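Local coordinates for phosphoheptose isomerase (Neisseria gonorrhoeae, PDB 5I01), which catalyses, as a zinc-dependent homotetramer of the SIS family, the isomerisation of sedoheptulose 7-phosphate to D-glycero-D-manno-heptose 7-phosphate, the first step towards the heptose of lipooligosaccharide, at the interface of chains A and B and the interface of chains A and C. Numbering follows the deposited sequence. Chains: chain A/B/C, Phosphoheptose isomerase.

Contact 1: the interface of chains A and B. Residues chain A 13-14, 17-18, 21, 175, 178; chain B 21, 182.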
# COMPACT_ATOMS: atom_id res chain seq x y z
N HIS A 13 -4.62 28.00 -13.04
CA HIS A 13 -3.95 27.06 -12.13
C HIS A 13 -2.44 27.27 -12.03
O HIS A 13 -1.91 27.36 -10.92
CB HIS A 13 -4.21 25.62 -12.53
CG HIS A 13 -5.49 25.08 -11.99
ND1 HIS A 13 -5.57 24.39 -10.81
CD2 HIS A 13 -6.76 25.14 -12.47
CE1 HIS A 13 -6.82 24.03 -10.58
NE2 HIS A 13 -7.56 24.48 -11.58
N PHE A 14 -1.77 27.32 -13.18
CA PHE A 14 -0.34 27.68 -13.26
C PHE A 14 -0.03 29.02 -12.59
O PHE A 14 0.88 29.11 -11.76
CB PHE A 14 0.13 27.74 -14.73
CG PHE A 14 0.50 26.41 -15.31
CD1 PHE A 14 1.77 25.86 -15.08
CD2 PHE A 14 -0.39 25.70 -16.11
CE1 PHE A 14 2.12 24.64 -15.63
CE2 PHE A 14 -0.04 24.47 -16.65
CZ PHE A 14 1.22 23.94 -16.42
N SER A 17 -0.47 28.82 -8.92
CA SER A 17 0.62 28.01 -8.34
C SER A 17 1.94 28.77 -8.29
O SER A 17 2.68 28.66 -7.32
CB SER A 17 0.80 26.70 -9.12
OG SER A 17 1.69 25.82 -8.42
N ILE A 18 2.24 29.53 -9.34
CA ILE A 18 3.39 30.44 -9.32
C ILE A 18 3.25 31.48 -8.19
O ILE A 18 4.15 31.59 -7.36
CB ILE A 18 3.61 31.12 -10.70
CG1 ILE A 18 4.12 30.08 -11.71
CG2 ILE A 18 4.60 32.28 -10.61
CD1 ILE A 18 3.82 30.42 -13.16
N LYS A 21 3.89 30.06 -4.71
CA LYS A 21 5.28 29.75 -4.43
C LYS A 21 6.14 30.99 -4.23
O LYS A 21 7.08 30.96 -3.45
CB LYS A 21 5.88 28.84 -5.51
CG LYS A 21 5.46 27.38 -5.34
CD LYS A 21 6.25 26.46 -6.26
CE LYS A 21 5.99 25.00 -5.93
NZ LYS A 21 4.54 24.65 -5.99
N ARG A 175 -3.04 24.00 -3.93
CA ARG A 175 -1.82 24.83 -3.87
C ARG A 175 -0.94 24.48 -2.66
O ARG A 175 0.28 24.55 -2.73
CB ARG A 175 -2.18 26.31 -3.82
CG ARG A 175 -3.01 26.80 -5.00
CD ARG A 175 -2.22 26.80 -6.29
NE ARG A 175 -2.27 25.53 -7.00
CZ ARG A 175 -3.30 25.11 -7.75
NH1 ARG A 175 -3.21 23.93 -8.37
NH2 ARG A 175 -4.40 25.83 -7.90
N GLU A 178 1.04 21.21 -3.36
CA GLU A 178 2.11 21.50 -4.33
C GLU A 178 3.32 22.19 -3.69
O GLU A 178 4.45 21.90 -4.07
CB GLU A 178 1.58 22.35 -5.47
CG GLU A 178 0.59 21.61 -6.35
CD GLU A 178 -0.32 22.53 -7.15
OE1 GLU A 178 -0.03 23.75 -7.25
OE2 GLU A 178 -1.35 22.02 -7.69
N LYS B 21 8.00 26.28 -13.56
CA LYS B 21 6.56 26.46 -13.81
C LYS B 21 6.27 27.55 -14.84
O LYS B 21 5.38 27.38 -15.67
CB LYS B 21 5.81 26.73 -12.50
CG LYS B 21 5.65 25.50 -11.63
CD LYS B 21 4.35 25.54 -10.83
CE LYS B 21 4.06 24.21 -10.15
NZ LYS B 21 5.02 23.92 -9.06
N LEU B 182 0.83 19.48 -10.24
CA LEU B 182 0.06 20.63 -10.75
C LEU B 182 -0.83 20.24 -11.95
O LEU B 182 -2.03 20.55 -11.96
CB LEU B 182 0.99 21.81 -11.13
CG LEU B 182 0.34 23.03 -11.80
CD1 LEU B 182 -0.72 23.62 -10.89
CD2 LEU B 182 1.36 24.10 -12.13
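B:Leu182 reaches into chain A between the ring of A:Phe14 and the carboxylate of A:Glu178, while B:Lys21 packs on residues 17 to 21 of chain A helix 6-27. Followed outward, B:Lys21 first sets CB against CG1 of A:Ile18 at 3.8 Å, the two side chains running past each other in opposite directions. Its chain then bends at chi2 (-148°), which brings CD and CE alongside A:Ser17; CE lies 3.3 Å from the hydroxyl OG. A second bend, at chi4, carries the amine NZ to 3.2 Å from NZ of A:Lys21. This pairing is unfavourable if both are charged; one may be neutral and accept from the other. A:Glu178 OE1, 5.4 Å from B:Lys21 NZ, may ease the charge.

The two methyls of B:Leu182 divide the work. CD2 packs over one face of the A:Phe14 ring, 3.5 Å from CD1, and CD1 touches both A:Glu178 and A:Arg175. Bonds within chain A should limit the carboxylate's rotation: A:Arg175 grips it side-on, NE to OE1 and NH1 to OE2 (2.7 Å), and A:Ser17 OG reaches OE1 from the opposite face to NE. The patch thus seats chain B against a polar network formed within chain A and joins two subunits of the homotetramer.

Contact 2: the interface of chains A and B. Residues chain A 6, 9-10; chain B 29, 32-33, 186, 190.
A:Val10 inserts its two methyls between helices 29-44 and 173-194 of chain B, and A:Leu6, one helical turn earlier, extends the same ridge.

The contacts among hydrocarbon groups come first. CG2 of A:Val10 meets CG2 of B:Val33 at 3.8 Å, whereas CG1, anti to the backbone N (chi1 171°), is directed at the start of helix 29-44 and lies 4.0 Å from CA of B:Val29. CG2 of B:Thr32 packs on both valine methyls, so the hydroxyl-bearing residue contributes its methyl here. A:Leu6 rests CB 3.9 Å from both CG1 and CG2 of B:Val33.

Sulfur contacts form the second group. SG of B:Cys190 sits 3.7 Å from A:Val10 CG2 and 3.9 Å from A:Leu6 CD2, bridging the two residues of the ridge. Its chi1 of -75° tips the thiol back along its own helix, where a weak hydrogen bond runs to the carbonyl O of B:Ala186 at 3.3 Å.

The backbone also takes part: the carbonyl O of A:Leu6 lies 3.5 Å from B:Val33 CG2, a van der Waals contact. In the fold, the patch places the first turns of helix 6-27 of chain A in the groove between an early helix of chain B and its last one.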
# COMPACT_ATOMS: atom_id res chain seq x y z
N LEU A 6 -11.67 26.05 -20.68
CA LEU A 6 -10.68 25.13 -20.13
C LEU A 6 -9.24 25.62 -20.25
O LEU A 6 -8.43 25.38 -19.35
CB LEU A 6 -10.81 23.75 -20.81
CG LEU A 6 -12.10 22.99 -20.60
CD1 LEU A 6 -11.99 21.64 -21.30
CD2 LEU A 6 -12.40 22.81 -19.11
N ARG A 9 -8.91 28.28 -17.52
CA ARG A 9 -8.92 27.56 -16.24
C ARG A 9 -7.56 26.93 -15.95
O ARG A 9 -7.04 27.11 -14.86
CB ARG A 9 -10.02 26.52 -16.26
CG ARG A 9 -10.20 25.71 -14.99
CD ARG A 9 -11.40 24.79 -15.15
NE ARG A 9 -12.67 25.50 -15.01
CZ ARG A 9 -13.17 25.95 -13.86
NH1 ARG A 9 -12.53 25.78 -12.70
NH2 ARG A 9 -14.33 26.59 -13.86
N VAL A 10 -6.98 26.22 -16.92
CA VAL A 10 -5.63 25.64 -16.76
C VAL A 10 -4.57 26.73 -16.54
O VAL A 10 -3.71 26.61 -15.66
CB VAL A 10 -5.22 24.74 -17.97
CG1 VAL A 10 -3.75 24.32 -17.91
CG2 VAL A 10 -6.10 23.50 -18.05
N VAL B 29 -0.55 24.32 -21.56
CA VAL B 29 -1.97 24.67 -21.42
C VAL B 29 -2.84 23.88 -22.40
O VAL B 29 -3.75 23.19 -21.97
CB VAL B 29 -2.24 26.20 -21.49
CG1 VAL B 29 -3.73 26.50 -21.50
CG2 VAL B 29 -1.60 26.90 -20.30
N THR B 32 -2.74 19.87 -21.77
CA THR B 32 -3.49 19.59 -20.52
C THR B 32 -5.01 19.57 -20.77
O THR B 32 -5.72 18.70 -20.25
CB THR B 32 -3.16 20.61 -19.39
OG1 THR B 32 -1.75 20.69 -19.19
CG2 THR B 32 -3.82 20.20 -18.07
N VAL B 33 -5.48 20.54 -21.57
CA VAL B 33 -6.88 20.63 -21.95
C VAL B 33 -7.31 19.42 -22.78
O VAL B 33 -8.36 18.85 -22.53
CB VAL B 33 -7.18 21.96 -22.70
CG1 VAL B 33 -8.54 21.95 -23.40
CG2 VAL B 33 -7.11 23.14 -21.73
N ALA B 186 -4.88 20.39 -12.27
CA ALA B 186 -5.52 21.12 -13.38
C ALA B 186 -6.52 20.25 -14.15
O ALA B 186 -7.60 20.70 -14.49
CB ALA B 186 -4.46 21.67 -14.33
N CYS B 190 -10.63 20.62 -14.32
CA CYS B 190 -11.30 20.70 -15.62
C CYS B 190 -12.43 19.69 -15.71
O CYS B 190 -13.54 20.04 -16.13
CB CYS B 190 -10.33 20.46 -16.77
SG CYS B 190 -9.25 21.85 -17.10

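Contact 3: the interface of chains A and C. Residues chain A 62-63, 65-66, 86; chain C 87-89.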
# COMPACT_ATOMS: atom_id res chain seq x y z
N GLN A 62 4.67 9.00 1.81
CA GLN A 62 5.39 7.85 1.24
C GLN A 62 6.42 8.26 0.18
O GLN A 62 7.40 7.56 -0.01
CB GLN A 62 4.44 6.72 0.77
CG GLN A 62 3.67 6.93 -0.52
CD GLN A 62 2.93 5.66 -0.95
OE1 GLN A 62 2.15 5.09 -0.17
NE2 GLN A 62 3.17 5.22 -2.18
N HIS A 63 6.17 9.39 -0.50
CA HIS A 63 7.14 10.04 -1.41
C HIS A 63 8.40 10.48 -0.63
O HIS A 63 9.51 10.15 -1.03
CB HIS A 63 6.47 11.26 -2.07
CG HIS A 63 7.25 11.90 -3.18
ND1 HIS A 63 6.63 12.40 -4.31
CD2 HIS A 63 8.57 12.16 -3.34
CE1 HIS A 63 7.53 12.93 -5.11
NE2 HIS A 63 8.72 12.79 -4.55
N ALA A 65 9.47 9.39 2.42
CA ALA A 65 10.13 8.18 2.93
C ALA A 65 10.87 7.40 1.85
O ALA A 65 11.96 6.88 2.10
CB ALA A 65 9.13 7.28 3.64
N ALA A 66 10.29 7.31 0.66
CA ALA A 66 10.95 6.62 -0.47
C ALA A 66 12.24 7.30 -0.96
O ALA A 66 13.20 6.63 -1.37
CB ALA A 66 9.97 6.45 -1.62
N THR A 86 1.19 3.39 4.80
CA THR A 86 1.35 2.34 3.79
C THR A 86 0.77 0.97 4.18
O THR A 86 0.25 0.25 3.31
CB THR A 86 2.83 2.13 3.43
OG1 THR A 86 3.56 1.78 4.60
CG2 THR A 86 3.44 3.36 2.80
N ASP C 87 5.33 0.19 1.34
CA ASP C 87 5.65 1.47 0.72
C ASP C 87 5.87 1.27 -0.77
O ASP C 87 6.94 0.82 -1.19
CB ASP C 87 6.89 2.12 1.38
CG ASP C 87 7.07 3.58 0.97
OD1 ASP C 87 6.49 4.00 -0.05
OD2 ASP C 87 7.81 4.32 1.68
N THR C 88 4.85 1.61 -1.56
CA THR C 88 4.89 1.38 -3.01
C THR C 88 5.76 2.38 -3.75
O THR C 88 6.16 2.10 -4.86
CB THR C 88 3.49 1.37 -3.66
OG1 THR C 88 2.85 2.63 -3.47
CG2 THR C 88 2.62 0.27 -3.07
N SER C 89 6.03 3.54 -3.15
CA SER C 89 7.02 4.46 -3.71
C SER C 89 8.43 3.87 -3.57
O SER C 89 9.25 4.02 -4.47
CB SER C 89 6.94 5.85 -3.07
OG SER C 89 5.71 6.49 -3.40
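A:Gln62 and C:Asp87 slant across one another, with the amide and carboxylate planes turned 57° apart, so the two flat groups neither stack nor lie coplanar. The glutamine starts with CG between its backbone N and carbonyl carbon (chi1 75°) and then runs extended beyond CG. This carries its amide past the aspartate to the first residues of helix 88-97 of chain C. There NE2 donates to two hydroxyls, C:Thr88 OG1 at 2.9 Å and C:Ser89 OG at 3.1 Å. Both acceptors lie close to the amide plane, and both bonds are moderately bent. Together they should hold the amide's rotation; in the model the nitrogen faces chain C, though hydroxyls can also donate and do not alone settle which amide atom does.

C:Asp87 turns its carboxylate back over the backbone of helix 56-69, OD1 lying 3.5 Å from A:Gln62 CB and OD2 3.8 Å from A:Ala65 CB. Within chain C, the backbone N of C:Ser89 makes a weak bond to OD1, consistent with an N-terminal cap on helix 88-97. On the other flank, A:Thr86 presents its methyl to the aspartate backbone. A:His63, a zinc ligand, follows A:Gln62 in the helix, its ring directed away from chain C, so the contact may help position the metal-binding helix. At the far end, A:Ala66 CB packs on CB of C:Ser89 at 3.4 Å.

Contacts 1 and 2 belong to one two-fold A-B interface, the centres of their C-alpha atoms about 13 Å apart. Both use helix 6-27 of chain A and the C-terminal helix of chain B; contact 1 adds helix 173-193 of A and 6-24 of B, contact 2 helix 29-44 of B. The C-alpha centre of contact 3 is about 23 Å from that of contact 1 and about 29 Å from that of contact 2. Chain A therefore uses separate surfaces for two partners, consistent with assembly into the homotetramer: helix packing towards B, and a metal-binding helix against the start of a partner helix towards C.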